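Pseudopilin EpsI (Vibrio vulnificus, PDB 2RET) is a minor pseudopilin whose periplasmic domain pairs with EpsJ, and is probably part of the pseudopilus with which the type II secretion system exports proteases and toxins. Local coordinates at residues A[36-41]-A[51-56]; A[47-52]-A[68-73]; A[64-69]-A[82-87]. The protein carries 2 engineered substitutions. All blocks are in the same frame, centred on the assembly; numbering follows the deposited sequence.

Interaction 1 of 3, residues A[36-41]-A[51-56]; sequences KASNGE and WKVAPV
Four backbone hydrogen bonds join S38 to V53 and G40 to W51, two antiparallel hydrogen-bonded pairs. The shortest are V53 N to S38 O and W51 N to G40 O, both 2.8 Å; in each the donor stands about 30° above the carbonyl plane. N39 and K52 form the non-hydrogen-bonded pair between them, where N39 CA leans on W51 O; N39 CB meets K52 CG, and their polar ends then diverge. The strands belong to the hairpin 38-44/47-56, the outermost strand on this side, within the chain, and its neighbour in the antiparallel sheet that backs helix 8-30 in this pseudopilin domain. Aromatic contact centres on W51, whose CG sits in the crowded position between backbone N and carbonyl carbon (chi1 59°), swinging the indole across the neighbouring strand so that one face lies against the N39-G40 backbone. G40 CA makes a CH-pi contact 3.9 Å from the centroid of the five-membered ring. S38 OG reaches the indole edge in its plane and touches V53 CB. A water accepts from W51 NE1 and donates to E41 O at 2.7 Å. Just before strand 38-44 begins, A37 N lies 3.5 Å from P55 CD.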
loop_
_atom_site.group_PDB
_atom_site.type_symbol
_atom_site.label_atom_id
_atom_site.label_comp_id
_atom_site.label_asym_id
_atom_site.label_seq_id
_atom_site.Cartn_x
_atom_site.Cartn_y
_atom_site.Cartn_z
ATOM N N LYS A 36 -8.669 26.011 -8.158
ATOM C CA LYS A 36 -9.359 27.295 -8.208
ATOM C C LYS A 36 -10.460 27.231 -9.253
ATOM O O LYS A 36 -10.474 26.324 -10.091
ATOM C CB LYS A 36 -8.366 28.429 -8.520
ATOM C CG LYS A 36 -7.632 28.286 -9.864
ATOM C CD LYS A 36 -6.364 29.174 -9.934
ATOM C CE LYS A 36 -6.145 29.758 -11.333
ATOM N NZ LYS A 36 -6.735 28.883 -12.423
ATOM N N ALA A 37 -11.397 28.170 -9.169
ATOM C CA ALA A 37 -12.415 28.344 -10.203
ATOM C C ALA A 37 -11.701 28.677 -11.512
ATOM O O ALA A 37 -10.843 29.576 -11.561
ATOM C CB ALA A 37 -13.416 29.453 -9.829
ATOM N N SER A 38 -12.015 27.895 -12.543
ATOM C CA SER A 38 -11.503 28.137 -13.887
ATOM C C SER A 38 -12.499 27.669 -14.940
ATOM O O SER A 38 -13.469 26.979 -14.631
ATOM C CB SER A 38 -10.166 27.436 -14.084
ATOM O OG SER A 38 -10.289 26.069 -13.750
ATOM N N ASN A 39 -12.247 28.069 -16.179
ATOM C CA ASN A 39 -13.101 27.713 -17.305
ATOM C C ASN A 39 -12.398 27.814 -18.653
ATOM O O ASN A 39 -11.391 28.527 -18.828
ATOM C CB ASN A 39 -14.353 28.580 -17.328
ATOM C CG ASN A 39 -14.054 30.031 -17.713
ATOM O OD1 ASN A 39 -14.135 30.385 -18.885
ATOM N ND2 ASN A 39 -13.678 30.858 -16.737
ATOM N N GLY A 40 -12.938 27.074 -19.611
ATOM C CA GLY A 40 -12.464 27.157 -20.984
ATOM C C GLY A 40 -13.313 26.338 -21.949
ATOM O O GLY A 40 -14.455 25.958 -21.650
ATOM N N GLU A 41 -12.679 26.033 -23.075
ATOM C CA GLU A 41 -13.267 25.386 -24.222
ATOM C C GLU A 41 -12.412 24.227 -24.679
ATOM O O GLU A 41 -11.217 24.309 -24.668
ATOM C CB GLU A 41 -13.313 26.329 -25.405
ATOM C CG GLU A 41 -14.108 27.530 -25.190
ATOM C CD GLU A 41 -14.084 28.433 -26.385
ATOM O OE1 GLU A 41 -13.384 28.123 -27.376
ATOM O OE2 GLU A 41 -14.791 29.449 -26.335
ATOM N N TRP A 51 -16.186 24.028 -20.557
ATOM C CA TRP A 51 -15.986 23.415 -19.285
ATOM C C TRP A 51 -15.780 24.456 -18.196
ATOM O O TRP A 51 -15.380 25.576 -18.436
ATOM C CB TRP A 51 -14.848 22.380 -19.325
ATOM C CG TRP A 51 -13.522 22.936 -19.730
ATOM C CD1 TRP A 51 -12.992 22.915 -20.978
ATOM C CD2 TRP A 51 -12.561 23.608 -18.893
ATOM N NE1 TRP A 51 -11.769 23.524 -20.985
ATOM C CE2 TRP A 51 -11.471 23.963 -19.721
ATOM C CE3 TRP A 51 -12.514 23.949 -17.527
ATOM C CZ2 TRP A 51 -10.326 24.634 -19.234
ATOM C CZ3 TRP A 51 -11.378 24.642 -17.041
ATOM C CH2 TRP A 51 -10.305 24.968 -17.902
ATOM N N LYS A 52 -16.076 24.043 -16.982
ATOM C CA LYS A 52 -15.885 24.858 -15.808
ATOM C C LYS A 52 -15.429 23.936 -14.689
ATOM O O LYS A 52 -16.033 22.887 -14.460
ATOM C CB LYS A 52 -17.204 25.507 -15.388
ATOM C CG LYS A 52 -17.448 26.842 -15.955
ATOM C CD LYS A 52 -18.866 27.332 -15.667
ATOM C CE LYS A 52 -19.359 28.213 -16.834
ATOM N NZ LYS A 52 -20.801 28.581 -16.693
ATOM N N VAL A 53 -14.366 24.350 -14.004
ATOM C CA VAL A 53 -13.922 23.759 -12.738
ATOM C C VAL A 53 -14.327 24.684 -11.581
ATOM O O VAL A 53 -14.047 25.870 -11.610
ATOM C CB VAL A 53 -12.398 23.577 -12.771
ATOM C CG1 VAL A 53 -11.870 23.026 -11.451
ATOM C CG2 VAL A 53 -12.031 22.682 -13.961
ATOM N N ALA A 54 -15.005 24.123 -10.584
ATOM C CA ALA A 54 -15.475 24.839 -9.396
ATOM C C ALA A 54 -15.125 24.078 -8.099
ATOM O O ALA A 54 -15.684 23.008 -7.870
ATOM C CB ALA A 54 -16.997 25.011 -9.464
ATOM N N PRO A 55 -14.252 24.644 -7.232
ATOM C CA PRO A 55 -14.037 24.109 -5.873
ATOM C C PRO A 55 -15.319 24.030 -5.070
ATOM O O PRO A 55 -16.215 24.836 -5.246
ATOM C CB PRO A 55 -13.063 25.106 -5.237
ATOM C CG PRO A 55 -12.381 25.745 -6.402
ATOM C CD PRO A 55 -13.384 25.810 -7.488
ATOM N N VAL A 56 -15.396 23.010 -4.234
ATOM C CA VAL A 56 -16.580 22.693 -3.477
ATOM C C VAL A 56 -16.204 22.798 -2.030
ATOM O O VAL A 56 -15.237 22.150 -1.602
ATOM C CB VAL A 56 -17.048 21.244 -3.738
ATOM C CG1 VAL A 56 -18.179 20.882 -2.815
ATOM C CG2 VAL A 56 -17.463 21.065 -5.186
HETATM O O HOH W 1 -9.335 23.344 -23.056
#

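Interaction 2 of 3, residues A[47-52]-A[68-73]; sequences QTWYWK and VSVAAT. Engineered in segment 68-73: T73 (natural residue Glu).
The Y50 ring has the backbone of T73, an engineered residue, over one face and A71 O at its edge, in the ring plane; CD2 comes within 3.6 Å of T73 CA. On the other side of the sheet, W49 CB meets V70 CG1 at 3.7 Å, the two side chains crossing at about a right angle. Both tryptophan and tyrosine stem from the hairpin 47-56/63-71, the central pair of strands in the antiparallel sheet, where Y50-A71 and K52-S69 are the hydrogen-bonded pairs and W51-V70 the non-hydrogen-bonded pair between them. The bond from Y50 N to A71 O is nearly straight (171°) and lies in the carbonyl plane, whereas A71 N approaches Y50 O from above its plane. V70 is buried, with CG2 against W51 CB; W49 lies on A17 and V20 of helix 8-30 and sends NE1 to L44 O. One water donates to Y50 O, while another bridges T48 O and A72 O just past the end of strand 63-71. Next to K52, S69 OG stands in the crowded position between backbone N and carbonyl carbon, 3.6 Å from K52 CB, and shares a water with K52 O.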
loop_
_atom_site.group_PDB
_atom_site.type_symbol
_atom_site.label_atom_id
_atom_site.label_comp_id
_atom_site.label_asym_id
_atom_site.label_seq_id
_atom_site.Cartn_x
_atom_site.Cartn_y
_atom_site.Cartn_z
ATOM N N GLN A 47 -17.263 19.606 -32.188
ATOM C CA GLN A 47 -18.064 20.503 -31.403
ATOM C C GLN A 47 -17.205 21.208 -30.335
ATOM O O GLN A 47 -16.353 20.578 -29.674
ATOM C CB GLN A 47 -19.161 19.654 -30.736
ATOM C CG GLN A 47 -20.207 20.481 -30.072
ATOM C CD GLN A 47 -21.372 19.703 -29.602
ATOM O OE1 GLN A 47 -21.575 18.551 -30.014
ATOM N NE2 GLN A 47 -22.195 20.339 -28.750
ATOM N N THR A 48 -17.465 22.496 -30.131
ATOM C CA THR A 48 -16.871 23.231 -29.016
ATOM C C THR A 48 -17.654 22.991 -27.751
ATOM O O THR A 48 -18.850 23.265 -27.708
ATOM C CB THR A 48 -16.835 24.759 -29.257
ATOM O OG1 THR A 48 -16.273 24.981 -30.528
ATOM C CG2 THR A 48 -15.954 25.454 -28.230
ATOM N N TRP A 49 -16.964 22.500 -26.723
ATOM C CA TRP A 49 -17.529 22.307 -25.406
ATOM C C TRP A 49 -16.980 23.290 -24.368
ATOM O O TRP A 49 -15.806 23.586 -24.355
ATOM C CB TRP A 49 -17.240 20.891 -24.939
ATOM C CG TRP A 49 -17.714 19.845 -25.855
ATOM C CD1 TRP A 49 -17.002 19.253 -26.840
ATOM C CD2 TRP A 49 -19.000 19.230 -25.866
ATOM N NE1 TRP A 49 -17.763 18.323 -27.475
ATOM C CE2 TRP A 49 -19.002 18.295 -26.912
ATOM C CE3 TRP A 49 -20.167 19.434 -25.145
ATOM C CZ2 TRP A 49 -20.092 17.515 -27.217
ATOM C CZ3 TRP A 49 -21.277 18.662 -25.467
ATOM C CH2 TRP A 49 -21.217 17.698 -26.477
ATOM N N TYR A 50 -17.835 23.750 -23.468
ATOM C CA TYR A 50 -17.466 24.760 -22.487
ATOM C C TYR A 50 -17.402 24.140 -21.090
ATOM O O TYR A 50 -18.426 23.785 -20.511
ATOM C CB TYR A 50 -18.443 25.923 -22.523
ATOM C CG TYR A 50 -18.444 26.622 -23.858
ATOM C CD1 TYR A 50 -17.698 27.774 -24.066
ATOM C CD2 TYR A 50 -19.174 26.110 -24.925
ATOM C CE1 TYR A 50 -17.686 28.394 -25.318
ATOM C CE2 TYR A 50 -19.170 26.721 -26.165
ATOM C CZ TYR A 50 -18.437 27.853 -26.355
ATOM O OH TYR A 50 -18.457 28.438 -27.589
ATOM N N TRP A 51 -16.186 24.028 -20.557
ATOM C CA TRP A 51 -15.986 23.415 -19.285
ATOM C C TRP A 51 -15.780 24.456 -18.196
ATOM O O TRP A 51 -15.380 25.576 -18.436
ATOM C CB TRP A 51 -14.848 22.380 -19.325
ATOM C CG TRP A 51 -13.522 22.936 -19.730
ATOM C CD1 TRP A 51 -12.992 22.915 -20.978
ATOM C CD2 TRP A 51 -12.561 23.608 -18.893
ATOM N NE1 TRP A 51 -11.769 23.524 -20.985
ATOM C CE2 TRP A 51 -11.471 23.963 -19.721
ATOM C CE3 TRP A 51 -12.514 23.949 -17.527
ATOM C CZ2 TRP A 51 -10.326 24.634 -19.234
ATOM C CZ3 TRP A 51 -11.378 24.642 -17.041
ATOM C CH2 TRP A 51 -10.305 24.968 -17.902
ATOM N N LYS A 52 -16.076 24.043 -16.982
ATOM C CA LYS A 52 -15.885 24.858 -15.808
ATOM C C LYS A 52 -15.429 23.936 -14.689
ATOM O O LYS A 52 -16.033 22.887 -14.460
ATOM C CB LYS A 52 -17.204 25.507 -15.388
ATOM C CG LYS A 52 -17.448 26.842 -15.955
ATOM C CD LYS A 52 -18.866 27.332 -15.667
ATOM C CE LYS A 52 -19.359 28.213 -16.834
ATOM N NZ LYS A 52 -20.801 28.581 -16.693
ATOM N N VAL A 68 -16.286 19.463 -12.076
ATOM C CA VAL A 68 -16.029 19.732 -13.477
ATOM C C VAL A 68 -17.396 19.578 -14.175
ATOM O O VAL A 68 -18.037 18.518 -14.095
ATOM C CB VAL A 68 -15.029 18.741 -14.094
ATOM C CG1 VAL A 68 -14.778 19.076 -15.600
ATOM C CG2 VAL A 68 -13.684 18.731 -13.306
ATOM N N SER A 69 -17.849 20.654 -14.813
ATOM C CA SER A 69 -19.100 20.651 -15.564
ATOM C C SER A 69 -18.804 21.047 -17.005
ATOM O O SER A 69 -17.908 21.838 -17.249
ATOM C CB SER A 69 -20.121 21.585 -14.915
ATOM O OG SER A 69 -19.609 22.881 -14.793
ATOM N N VAL A 70 -19.535 20.451 -17.945
ATOM C CA VAL A 70 -19.370 20.651 -19.394
ATOM C C VAL A 70 -20.759 20.921 -20.004
ATOM O O VAL A 70 -21.748 20.241 -19.724
ATOM C CB VAL A 70 -18.618 19.472 -20.083
ATOM C CG1 VAL A 70 -18.412 19.720 -21.605
ATOM C CG2 VAL A 70 -17.247 19.204 -19.400
ATOM N N ALA A 71 -20.798 21.977 -20.803
ATOM C CA ALA A 71 -22.011 22.533 -21.388
ATOM C C ALA A 71 -21.763 22.851 -22.876
ATOM O O ALA A 71 -20.602 22.983 -23.332
ATOM C CB ALA A 71 -22.449 23.785 -20.605
ATOM N N ALA A 72 -22.870 22.983 -23.618
ATOM C CA ALA A 72 -22.856 23.281 -25.044
ATOM C C ALA A 72 -22.674 24.788 -25.397
ATOM O O ALA A 72 -22.324 25.155 -26.533
ATOM C CB ALA A 72 -24.125 22.707 -25.643
ATOM N N THR A 73 -22.877 25.662 -24.412
ATOM C CA THR A 73 -22.574 27.096 -24.547
ATOM C C THR A 73 -22.071 27.671 -23.230
ATOM O O THR A 73 -22.100 26.995 -22.220
ATOM C CB THR A 73 -23.806 27.963 -24.940
ATOM O OG1 THR A 73 -24.610 28.171 -23.776
ATOM C CG2 THR A 73 -24.634 27.330 -26.073
HETATM O O HOH W 2 -21.442 23.333 -28.348
HETATM O O HOH W 3 -19.735 24.548 -18.375
HETATM O O HOH W 4 -18.142 23.017 -12.368
HETATM O O HOH W 5 -22.469 27.379 -18.996
#

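Interaction 3 of 3, residues A[64-69]-A[82-87]; sequences KAFDVS and VRSYVA
K64, F66 and V86 lose the most surface here. F66 places CG between its backbone N and carbonyl carbon (chi1 57°), so the ring turns over the partner strand: S84 CB lies over one face, 4.1 Å from the centroid in a CH-pi contact, and V86 CG2 comes to the edge in the ring plane, 3.4 Å from CE1. K64 leaves on the same side, CB near V86 O, and pairs with V86 through the backbone, V86 N to K64 O at 2.8 Å; F66-S84 and V68-V82 continue the antiparallel ladder. On the reverse face, D67 and R83 make a bidentate, side-on salt bridge. R83 NH2 takes the syn lone pair of D67 OD2 at 3.0 Å, almost straight, while NE reaches OD1 at 3.1 Å from above the carboxylate plane; the two planes are 27° apart. A bend at chi3 (-65°) of R83 turns the edge of the guanidinium, NE and NH2, to the D67 carboxylate. F66 and V86 face helix 8-30, touching M29, whereas D67 and R83 lie against V56 of strand 47-56. Strand 80-87 is one of this chain's two outermost strands, and its Y85 and V86 pair antiparallel with a strand of the EpsJ chain, extending the sheet beyond this subunit.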
loop_
_atom_site.group_PDB
_atom_site.type_symbol
_atom_site.label_atom_id
_atom_site.label_comp_id
_atom_site.label_asym_id
_atom_site.label_seq_id
_atom_site.Cartn_x
_atom_site.Cartn_y
_atom_site.Cartn_z
ATOM N N LYS A 64 -10.233 17.885 -0.300
ATOM C CA LYS A 64 -10.765 18.980 -1.109
ATOM C C LYS A 64 -11.596 18.382 -2.242
ATOM O O LYS A 64 -11.363 17.249 -2.669
ATOM C CB LYS A 64 -9.626 19.858 -1.656
ATOM C CG LYS A 64 -8.742 20.417 -0.567
ATOM C CD LYS A 64 -7.708 21.404 -1.084
ATOM C CE LYS A 64 -6.516 20.726 -1.754
ATOM N NZ LYS A 64 -5.351 21.648 -1.773
ATOM N N ALA A 65 -12.603 19.119 -2.685
ATOM C CA ALA A 65 -13.492 18.647 -3.727
ATOM C C ALA A 65 -13.568 19.711 -4.817
ATOM O O ALA A 65 -13.379 20.880 -4.560
ATOM C CB ALA A 65 -14.881 18.348 -3.164
ATOM N N PHE A 66 -13.814 19.272 -6.037
ATOM C CA PHE A 66 -14.111 20.178 -7.131
ATOM C C PHE A 66 -15.105 19.496 -8.027
ATOM O O PHE A 66 -15.237 18.244 -8.039
ATOM C CB PHE A 66 -12.859 20.595 -7.919
ATOM C CG PHE A 66 -12.081 19.444 -8.499
ATOM C CD1 PHE A 66 -11.192 18.715 -7.697
ATOM C CD2 PHE A 66 -12.210 19.096 -9.843
ATOM C CE1 PHE A 66 -10.474 17.654 -8.218
ATOM C CE2 PHE A 66 -11.485 18.029 -10.386
ATOM C CZ PHE A 66 -10.614 17.311 -9.558
ATOM N N ASP A 67 -15.823 20.344 -8.750
ATOM C CA ASP A 67 -16.758 19.931 -9.790
ATOM C C ASP A 67 -16.189 20.361 -11.113
ATOM O O ASP A 67 -15.639 21.456 -11.239
ATOM C CB ASP A 67 -18.107 20.596 -9.611
ATOM C CG ASP A 67 -18.946 19.939 -8.541
ATOM O OD1 ASP A 67 -18.838 18.699 -8.362
ATOM O OD2 ASP A 67 -19.751 20.658 -7.907
ATOM N N VAL A 68 -16.286 19.463 -12.076
ATOM C CA VAL A 68 -16.029 19.732 -13.477
ATOM C C VAL A 68 -17.396 19.578 -14.175
ATOM O O VAL A 68 -18.037 18.518 -14.095
ATOM C CB VAL A 68 -15.029 18.741 -14.094
ATOM C CG1 VAL A 68 -14.778 19.076 -15.600
ATOM C CG2 VAL A 68 -13.684 18.731 -13.306
ATOM N N SER A 69 -17.849 20.654 -14.813
ATOM C CA SER A 69 -19.100 20.651 -15.564
ATOM C C SER A 69 -18.804 21.047 -17.005
ATOM O O SER A 69 -17.908 21.838 -17.249
ATOM C CB SER A 69 -20.121 21.585 -14.915
ATOM O OG SER A 69 -19.609 22.881 -14.793
ATOM N N VAL A 82 -19.324 16.308 -12.785
ATOM C CA VAL A 82 -18.639 15.273 -12.024
ATOM C C VAL A 82 -17.840 15.918 -10.896
ATOM O O VAL A 82 -17.062 16.868 -11.115
ATOM C CB VAL A 82 -17.701 14.411 -12.908
ATOM C CG1 VAL A 82 -17.036 13.300 -12.079
ATOM C CG2 VAL A 82 -18.477 13.797 -14.079
ATOM N N ARG A 83 -18.044 15.361 -9.698
ATOM C CA ARG A 83 -17.343 15.776 -8.464
ATOM C C ARG A 83 -16.203 14.834 -8.207
ATOM O O ARG A 83 -16.357 13.632 -8.347
ATOM C CB ARG A 83 -18.279 15.747 -7.242
ATOM C CG ARG A 83 -17.612 16.227 -5.941
ATOM C CD ARG A 83 -18.655 16.700 -4.958
ATOM N NE ARG A 83 -19.356 17.884 -5.443
ATOM C CZ ARG A 83 -20.343 18.503 -4.793
ATOM N NH1 ARG A 83 -20.760 18.073 -3.607
ATOM N NH2 ARG A 83 -20.906 19.579 -5.329
ATOM N N SER A 84 -15.057 15.387 -7.826
ATOM C CA SER A 84 -13.897 14.594 -7.478
ATOM C C SER A 84 -13.270 15.134 -6.223
ATOM O O SER A 84 -13.544 16.239 -5.833
ATOM C CB SER A 84 -12.874 14.624 -8.601
ATOM O OG SER A 84 -13.497 14.237 -9.786
ATOM N N TYR A 85 -12.429 14.312 -5.609
ATOM C CA TYR A 85 -11.843 14.591 -4.298
ATOM C C TYR A 85 -10.361 14.380 -4.347
ATOM O O TYR A 85 -9.880 13.457 -4.967
ATOM C CB TYR A 85 -12.439 13.693 -3.218
ATOM C CG TYR A 85 -13.887 13.956 -3.013
ATOM C CD1 TYR A 85 -14.311 14.943 -2.138
ATOM C CD2 TYR A 85 -14.838 13.233 -3.702
ATOM C CE1 TYR A 85 -15.654 15.203 -1.962
ATOM C CE2 TYR A 85 -16.175 13.468 -3.512
ATOM C CZ TYR A 85 -16.572 14.458 -2.647
ATOM O OH TYR A 85 -17.897 14.711 -2.485
ATOM N N VAL A 86 -9.652 15.266 -3.684
ATOM C CA VAL A 86 -8.200 15.285 -3.707
ATOM C C VAL A 86 -7.744 15.304 -2.260
ATOM O O VAL A 86 -8.350 15.974 -1.444
ATOM C CB VAL A 86 -7.679 16.534 -4.439
ATOM C CG1 VAL A 86 -6.232 16.389 -4.728
ATOM C CG2 VAL A 86 -8.419 16.716 -5.719
ATOM N N ALA A 87 -6.716 14.527 -1.948
ATOM C CA ALA A 87 -6.156 14.476 -0.584
ATOM C C ALA A 87 -5.558 15.837 -0.279
ATOM O O ALA A 87 -4.788 16.363 -1.081
ATOM C CB ALA A 87 -5.083 13.375 -0.459
#

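How the interactions relate
The three contacts are the successive hairpins of one antiparallel sheet: interactions 1 and 2 share W51 and K52 on strand 47-56, interactions 2 and 3 share V68 and S69 on strand 63-71. Interaction 1 is largely a surface contact at one edge, with an indole laid over a glycine backbone; interaction 2, between the inner strands, is partly buried, with waters bridging backbone carbonyls of its two segments. Interaction 3, also partly buried, buries the most area, and it alone has a salt bridge and an extension into the EpsJ chain. Its D67 bonds through the backbone to A54, tying interactions 1 and 3 together, while interactions 2 and 3 flank the middle of the folded chain.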